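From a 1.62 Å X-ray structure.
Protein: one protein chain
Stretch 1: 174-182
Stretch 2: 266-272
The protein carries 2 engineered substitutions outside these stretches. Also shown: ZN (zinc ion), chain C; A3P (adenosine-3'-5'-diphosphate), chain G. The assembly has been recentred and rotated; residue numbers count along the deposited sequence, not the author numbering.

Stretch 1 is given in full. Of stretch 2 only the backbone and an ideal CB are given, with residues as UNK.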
ATOM      1  N   VAL A 174       8.706 -10.550 -11.263  1.00 11.12           N
ATOM      2  CA  VAL A 174       9.676 -11.568 -11.667  1.00 12.22           C
ATOM      3  C   VAL A 174      11.113 -11.062 -11.499  1.00 12.33           C
ATOM      4  O   VAL A 174      11.965 -11.772 -10.950  1.00 13.40           O
ATOM      5  CB  VAL A 174       9.392 -12.059 -13.113  1.00 12.20           C
ATOM      6  CG1 VAL A 174      10.509 -12.961 -13.636  1.00 13.05           C
ATOM      7  CG2 VAL A 174       8.063 -12.824 -13.157  1.00 13.83           C
ATOM      8  N   ARG A 175      11.369  -9.832 -11.945  1.00 11.85           N
ATOM      9  CA  ARG A 175      12.694  -9.208 -11.816  1.00 12.13           C
ATOM     10  C   ARG A 175      13.148  -9.137 -10.355  1.00 12.34           C
ATOM     11  O   ARG A 175      14.338  -9.349 -10.049  1.00 14.12           O
ATOM     12  CB  ARG A 175      12.685  -7.810 -12.450  1.00 11.69           C
ATOM     13  CG  ARG A 175      13.968  -6.987 -12.217  1.00 13.65           C
ATOM     14  CD  ARG A 175      14.107  -5.781 -13.165  1.00 12.96           C
ATOM     15  NE  ARG A 175      12.834  -5.105 -13.431  1.00 13.02           N
ATOM     16  CZ  ARG A 175      12.202  -4.311 -12.568  1.00 10.96           C
ATOM     17  NH1 ARG A 175      11.036  -3.770 -12.906  1.00 11.53           N
ATOM     18  NH2 ARG A 175      12.722  -4.071 -11.363  1.00 13.27           N
ATOM     19  N   MET A 176      12.200  -8.850  -9.464  1.00 11.79           N
ATOM     20  CA  MET A 176      12.479  -8.701  -8.033  1.00 12.34           C
ATOM     21  C   MET A 176      12.506 -10.036  -7.291  1.00 13.02           C
ATOM     22  O   MET A 176      12.774 -10.080  -6.087  1.00 15.13           O
ATOM     23  CB  MET A 176      11.480  -7.729  -7.389  1.00 11.30           C
ATOM     24  CG  MET A 176      11.576  -6.298  -7.931  1.00 13.04           C
ATOM     25  SD  MET A 176      13.213  -5.574  -7.750  1.00 13.35           S
ATOM     26  CE  MET A 176      13.329  -5.434  -5.967  1.00 15.57           C
ATOM     27  N   ARG A 177      12.223 -11.114  -8.025  1.00 21.01           N
ATOM     28  CA  ARG A 177      12.289 -12.491  -7.508  1.00 21.30           C
ATOM     29  C   ARG A 177      11.361 -12.723  -6.318  1.00 20.13           C
ATOM     30  O   ARG A 177      11.738 -13.357  -5.327  1.00 22.84           O
ATOM     31  CB  ARG A 177      13.734 -12.873  -7.167  1.00 24.42           C
ATOM     32  CG  ARG A 177      14.628 -12.941  -8.392  1.00 28.36           C
ATOM     33  CD  ARG A 177      16.095 -13.101  -8.045  1.00 33.99           C
ATOM     34  NE  ARG A 177      16.862 -13.511  -9.219  1.00 44.98           N
ATOM     35  CZ  ARG A 177      17.176 -12.718 -10.243  1.00 48.86           C
ATOM     36  NH1 ARG A 177      16.791 -11.444 -10.265  1.00 45.94           N
ATOM     37  NH2 ARG A 177      17.876 -13.206 -11.258  1.00 54.77           N
ATOM     38  N   MET A 178      10.138 -12.215  -6.435  1.00 18.88           N
ATOM     39  CA  MET A 178       9.178 -12.273  -5.336  1.00 19.20           C
ATOM     40  C   MET A 178       8.351 -13.555  -5.264  1.00 20.40           C
ATOM     41  O   MET A 178       7.579 -13.731  -4.323  1.00 21.92           O
ATOM     42  CB  MET A 178       8.256 -11.057  -5.394  1.00 18.44           C
ATOM     43  CG  MET A 178       8.966  -9.763  -5.075  1.00 19.34           C
ATOM     44  SD  MET A 178       7.942  -8.336  -5.418  1.00 21.51           S
ATOM     45  CE  MET A 178       6.668  -8.506  -4.166  1.00 23.82           C
ATOM     46  N   GLN A 179       8.513 -14.451  -6.236  1.00 23.20           N
ATOM     47  CA  GLN A 179       7.711 -15.692  -6.271  1.00 26.98           C
ATOM     48  C   GLN A 179       7.722 -16.498  -4.958  1.00 30.46           C
ATOM     49  O   GLN A 179       6.721 -17.136  -4.612  1.00 31.27           O
ATOM     50  CB  GLN A 179       8.077 -16.580  -7.475  1.00 31.11           C
ATOM     51  CG  GLN A 179       9.559 -16.905  -7.635  1.00 35.23           C
ATOM     52  CD  GLN A 179      10.321 -15.899  -8.495  1.00 36.71           C
ATOM     53  OE1 GLN A 179       9.911 -14.745  -8.658  1.00 35.96           O
ATOM     54  NE2 GLN A 179      11.449 -16.341  -9.046  1.00 41.74           N
ATOM     55  N   LYS A 180       8.837 -16.442  -4.229  1.00 33.04           N
ATOM     56  CA  LYS A 180       8.985 -17.150  -2.953  1.00 39.24           C
ATOM     57  C   LYS A 180       7.977 -16.687  -1.893  1.00 40.05           C
ATOM     58  O   LYS A 180       7.508 -17.489  -1.084  1.00 44.67           O
ATOM     59  CB  LYS A 180      10.417 -16.991  -2.428  1.00 42.25           C
ATOM     60  CG  LYS A 180      10.806 -17.962  -1.319  1.00 52.02           C
ATOM     61  CD  LYS A 180      12.203 -17.668  -0.772  1.00 59.29           C
ATOM     62  CE  LYS A 180      12.233 -16.388   0.062  1.00 59.51           C
ATOM     63  NZ  LYS A 180      13.586 -16.118   0.612  1.00 64.41           N
ATOM     64  N   LEU A 181       7.641 -15.397  -1.918  1.00 37.59           N
ATOM     65  CA  LEU A 181       6.752 -14.785  -0.921  1.00 40.98           C
ATOM     66  C   LEU A 181       5.312 -15.304  -0.972  1.00 42.98           C
ATOM     67  O   LEU A 181       4.575 -15.210   0.014  1.00 47.28           O
ATOM     68  CB  LEU A 181       6.753 -13.259  -1.071  1.00 39.42           C
ATOM     69  CG  LEU A 181       8.099 -12.529  -1.000  1.00 39.58           C
ATOM     70  CD1 LEU A 181       7.967 -11.141  -1.602  1.00 37.25           C
ATOM     71  CD2 LEU A 181       8.641 -12.458   0.429  1.00 47.18           C
ATOM     72  N   VAL A 182       4.927 -15.847  -2.125  1.00 41.19           N
ATOM     73  CA  VAL A 182       3.581 -16.378  -2.342  1.00 44.13           C
ATOM     74  C   VAL A 182       3.475 -17.805  -1.804  1.00 49.00           C
ATOM     75  O   VAL A 182       2.373 -18.311  -1.560  1.00 52.67           O
ATOM     76  CB  VAL A 182       3.212 -16.378  -3.851  1.00 42.21           C
ATOM     77  CG1 VAL A 182       1.702 -16.357  -4.036  1.00 46.06           C
ATOM     78  CG2 VAL A 182       3.837 -15.188  -4.558  1.00 38.65           C
ATOM     79  N   UNK A 266       9.443  -4.025   3.723  1.00 16.32           N
ATOM     80  CA  UNK A 266       8.788  -5.160   4.349  1.00 17.96           C
ATOM     81  C   UNK A 266       8.998  -6.402   3.518  1.00 18.40           C
ATOM     82  O   UNK A 266       9.797  -7.269   3.897  1.00 19.47           O
ATOM     83  CB  UNK A 266       7.294  -4.892   4.542  1.00 17.96           C
ATOM     84  N   UNK A 267       8.308  -6.469   2.379  1.00 15.82           N
ATOM     85  CA  UNK A 267       8.286  -7.681   1.554  1.00 17.02           C
ATOM     86  C   UNK A 267       9.254  -7.680   0.378  1.00 15.60           C
ATOM     87  O   UNK A 267       9.779  -8.729   0.017  1.00 17.22           O
ATOM     88  CB  UNK A 267       6.869  -7.897   1.019  1.00 17.02           C
ATOM     89  N   UNK A 268       9.473  -6.514  -0.222  1.00 14.26           N
ATOM     90  CA  UNK A 268      10.470  -6.370  -1.279  1.00 11.90           C
ATOM     91  C   UNK A 268      10.992  -4.944  -1.238  1.00 10.57           C
ATOM     92  O   UNK A 268      10.749  -4.224  -0.268  1.00 12.43           O
ATOM     93  CB  UNK A 268       9.886  -6.706  -2.653  1.00 11.90           C
ATOM     94  N   UNK A 269      11.717  -4.551  -2.282  1.00 10.13           N
ATOM     95  CA  UNK A 269      12.222  -3.187  -2.416  1.00 10.12           C
ATOM     96  C   UNK A 269      11.364  -2.466  -3.450  1.00  9.45           C
ATOM     97  O   UNK A 269      11.314  -2.894  -4.605  1.00  9.26           O
ATOM     98  CB  UNK A 269      13.699  -3.174  -2.816  1.00 10.12           C
ATOM     99  N   UNK A 270      10.675  -1.380  -3.038  1.00  9.22           N
ATOM    100  CA  UNK A 270       9.870  -0.632  -4.019  1.00  9.32           C
ATOM    101  C   UNK A 270      10.723   0.187  -4.983  1.00  9.68           C
ATOM    102  O   UNK A 270      10.196   0.743  -5.949  1.00  9.13           O
ATOM    103  CB  UNK A 270       8.895   0.298  -3.293  1.00  9.32           C
ATOM    104  N   UNK A 271      12.026   0.268  -4.702  1.00  9.28           N
ATOM    105  CA  UNK A 271      13.001   0.950  -5.562  1.00  9.52           C
ATOM    106  C   UNK A 271      12.769   2.454  -5.660  1.00  9.41           C
ATOM    107  O   UNK A 271      13.260   3.114  -6.577  1.00  9.53           O
ATOM    108  CB  UNK A 271      12.965   0.343  -6.966  1.00  9.52           C
ATOM    109  N   UNK A 272      12.039   2.978  -4.684  1.00  9.28           N
ATOM    110  CA  UNK A 272      11.733   4.398  -4.613  1.00  9.24           C
ATOM    111  C   UNK A 272      13.021   5.232  -4.574  1.00  9.76           C
ATOM    112  O   UNK A 272      13.128   6.255  -5.254  1.00  9.79           O
ATOM    113  CB  UNK A 272      10.869   4.692  -3.385  1.00  9.24           C
TER
HETATM  114 ZN    ZN C 402      14.643   0.822  -1.950  1.00 11.03          ZN
HETATM  115  P1  A3P G 406      10.214  -1.452 -10.166  1.00  8.85           P
HETATM  116  O1P A3P G 406      10.431  -2.927  -9.941  1.00 10.34           O
HETATM  117  O2P A3P G 406      11.238  -0.582  -9.482  1.00  9.15           O
HETATM  118  O3P A3P G 406       9.951  -1.108 -11.605  1.00  9.90           O
HETATM  119  P2  A3P G 406       5.190  -0.804  -5.031  1.00  7.32           P
HETATM  120  O4P A3P G 406       3.704  -0.953  -5.113  1.00  7.09           O
HETATM  121  O5P A3P G 406       5.954  -2.065  -4.743  1.00  9.94           O
HETATM  122  O6P A3P G 406       5.617   0.362  -4.179  1.00  6.21           O
HETATM  123  O5' A3P G 406       5.644  -0.437  -6.539  1.00  7.15           O
HETATM  124  C5' A3P G 406       7.036  -0.447  -6.872  1.00  8.15           C
HETATM  125  C4' A3P G 406       7.152   0.171  -8.244  1.00  7.40           C
HETATM  126  O4' A3P G 406       6.881   1.575  -8.140  1.00  8.11           O
HETATM  127  C3' A3P G 406       8.562   0.108  -8.796  1.00  7.37           C
HETATM  128  O3' A3P G 406       8.809  -1.174  -9.393  1.00  7.70           O
HETATM  129  C2' A3P G 406       8.543   1.267  -9.786  1.00  8.91           C
HETATM  130  O2' A3P G 406       8.081   0.838 -11.069  1.00  9.76           O
HETATM  131  C1' A3P G 406       7.531   2.251  -9.209  1.00  8.61           C
HETATM  132  N9  A3P G 406       8.225   3.450  -8.672  1.00  7.38           N
HETATM  133  C8  A3P G 406       8.979   3.539  -7.556  1.00  8.76           C
HETATM  134  N7  A3P G 406       9.481   4.793  -7.399  1.00  8.69           N
HETATM  135  C5  A3P G 406       9.037   5.520  -8.446  1.00  7.18           C
HETATM  136  C6  A3P G 406       9.175   6.919  -8.917  1.00  7.94           C
HETATM  137  N6  A3P G 406       9.905   7.808  -8.199  1.00  8.60           N
HETATM  138  N1  A3P G 406       8.541   7.260 -10.070  1.00  7.82           N
HETATM  139  C2  A3P G 406       7.797   6.382 -10.781  1.00  8.81           C
HETATM  140  N3  A3P G 406       7.627   5.097 -10.403  1.00  7.69           N
HETATM  141  C4  A3P G 406       8.208   4.639  -9.271  1.00  6.37           C

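Position 266 has nothing of stretch 1 within 5.5 Å of its ideal CB, so the contact sets no preference there. The deposited residue is Ser266, whose hydroxyl is bonded elsewhere in the structure.

At position 267 CA-to-CB points toward stretch 1, and the ideal CB lies 4.3 Å from Leu181 CD1 and 5.2 Å from Met178 CE. Two apolar ends and no nearby charge suit an aliphatic residue: valine, leucine, isoleucine or methionine. It is Ile267. Its CD1 reaches 3.9 Å from Met178 CE, and its CB lies 4.2 Å from Leu181 CD1.

Position 268 is extended (phi/psi -151/-168) and also points toward stretch 1. Its ideal CB is 3.8 Å from Met178 SD and 4.9 Å from both Met176 CE and Leu181 CD1. That closeness favours a small side chain: alanine, serine, cysteine or perhaps threonine. The residue is Ser268. Its CB keeps the 3.8 Å approach to Met178 SD, while chi1 t places OG 3.6 Å from Met176 CE. A water bridges the stretches, 2.7 Å from Ser268 OG and donating to Met176 O at 2.7 Å.

At position 269 CA-to-CB runs sideways. The ideal CB is 3.9 Å from Met176 CE, but the zinc ion lies 4.2 Å from the ideal CB, on the far side from that methyl; this distance suits a carboxylate, aspartate or possibly glutamate, better than the sulfur of cysteine or the ring of histidine. Asp269 binds zinc through OD1 at 2.0 Å. Its base still packs, CB lying 3.8 Å and O 3.5 Å from Met176 CE.

Position 270 points away from stretch 1, and its phi of -73° is compatible with proline among many residues. Pro270 makes no contact with stretch 1.

Position 271 has positive phi (65/20), which favours glycine, asparagine or aspartate. CA-to-CB points toward Met176 SD and the Arg175 guanidinium, with a phosphate of A3P nearby, so a short amide donor fits better than an acid beside that phosphate. Asn271 donates from ND2 to A3P O2P at 2.8 Å and, weakly, to Met176 SD at 3.6 Å (165°). Arg175 NH2 donates to A3P O1P at 2.9 Å, so both stretches grip one phosphate. Asn271 N also bonds Asp269 OD1 at 2.9 Å, tying the turn to the zinc ligand.

Position 272 is out of reach of stretch 1, which leaves its identity open. It is Phe272, whose CA lies 3.6 Å from A3P N7.

Stretch 2 (266-272) SISDPNF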
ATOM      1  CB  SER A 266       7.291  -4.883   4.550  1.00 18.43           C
ATOM      2  OG  SER A 266       7.117  -3.855   5.505  1.00 19.46           O
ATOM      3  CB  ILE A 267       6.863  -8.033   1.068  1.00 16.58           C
ATOM      4  CG1 ILE A 267       6.277  -6.913   0.195  1.00 18.91           C
ATOM      5  CG2 ILE A 267       5.956  -8.318   2.264  1.00 19.45           C
ATOM      6  CD1 ILE A 267       5.150  -7.368  -0.727  1.00 18.77           C
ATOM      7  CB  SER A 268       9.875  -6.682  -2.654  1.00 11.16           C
ATOM      8  OG  SER A 268      10.900  -6.763  -3.634  1.00 13.67           O
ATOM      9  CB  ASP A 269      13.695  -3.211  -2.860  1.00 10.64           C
ATOM     10  CG  ASP A 269      14.385  -1.859  -2.727  1.00 10.84           C
ATOM     11  OD1 ASP A 269      13.685  -0.841  -2.548  1.00 10.47           O
ATOM     12  OD2 ASP A 269      15.637  -1.817  -2.794  1.00 11.57           O
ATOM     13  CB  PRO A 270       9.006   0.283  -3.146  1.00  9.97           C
ATOM     14  CG  PRO A 270       9.774   0.456  -1.886  1.00 13.36           C
ATOM     15  CD  PRO A 270      10.525  -0.846  -1.669  1.00 10.98           C
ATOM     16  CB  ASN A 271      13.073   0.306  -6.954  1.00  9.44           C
ATOM     17  CG  ASN A 271      13.540  -1.138  -6.901  1.00 10.24           C
ATOM     18  OD1 ASN A 271      14.420  -1.496  -6.107  1.00 10.54           O
ATOM     19  ND2 ASN A 271      12.949  -1.983  -7.749  1.00  9.48           N
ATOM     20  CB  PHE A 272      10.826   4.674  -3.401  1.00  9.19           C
ATOM     21  CG  PHE A 272      10.571   6.135  -3.157  1.00  9.43           C
ATOM     22  CD1 PHE A 272       9.676   6.843  -3.963  1.00 10.12           C
ATOM     23  CD2 PHE A 272      11.227   6.804  -2.127  1.00 10.43           C
ATOM     24  CE1 PHE A 272       9.449   8.199  -3.751  1.00 10.42           C
ATOM     25  CE2 PHE A 272      11.004   8.160  -1.908  1.00  9.96           C
ATOM     26  CZ  PHE A 272      10.110   8.857  -2.726  1.00  9.93           C
TER
HETATM   27  O   HOH W   1      12.523  -8.980  -3.670  1.00 23.74           O
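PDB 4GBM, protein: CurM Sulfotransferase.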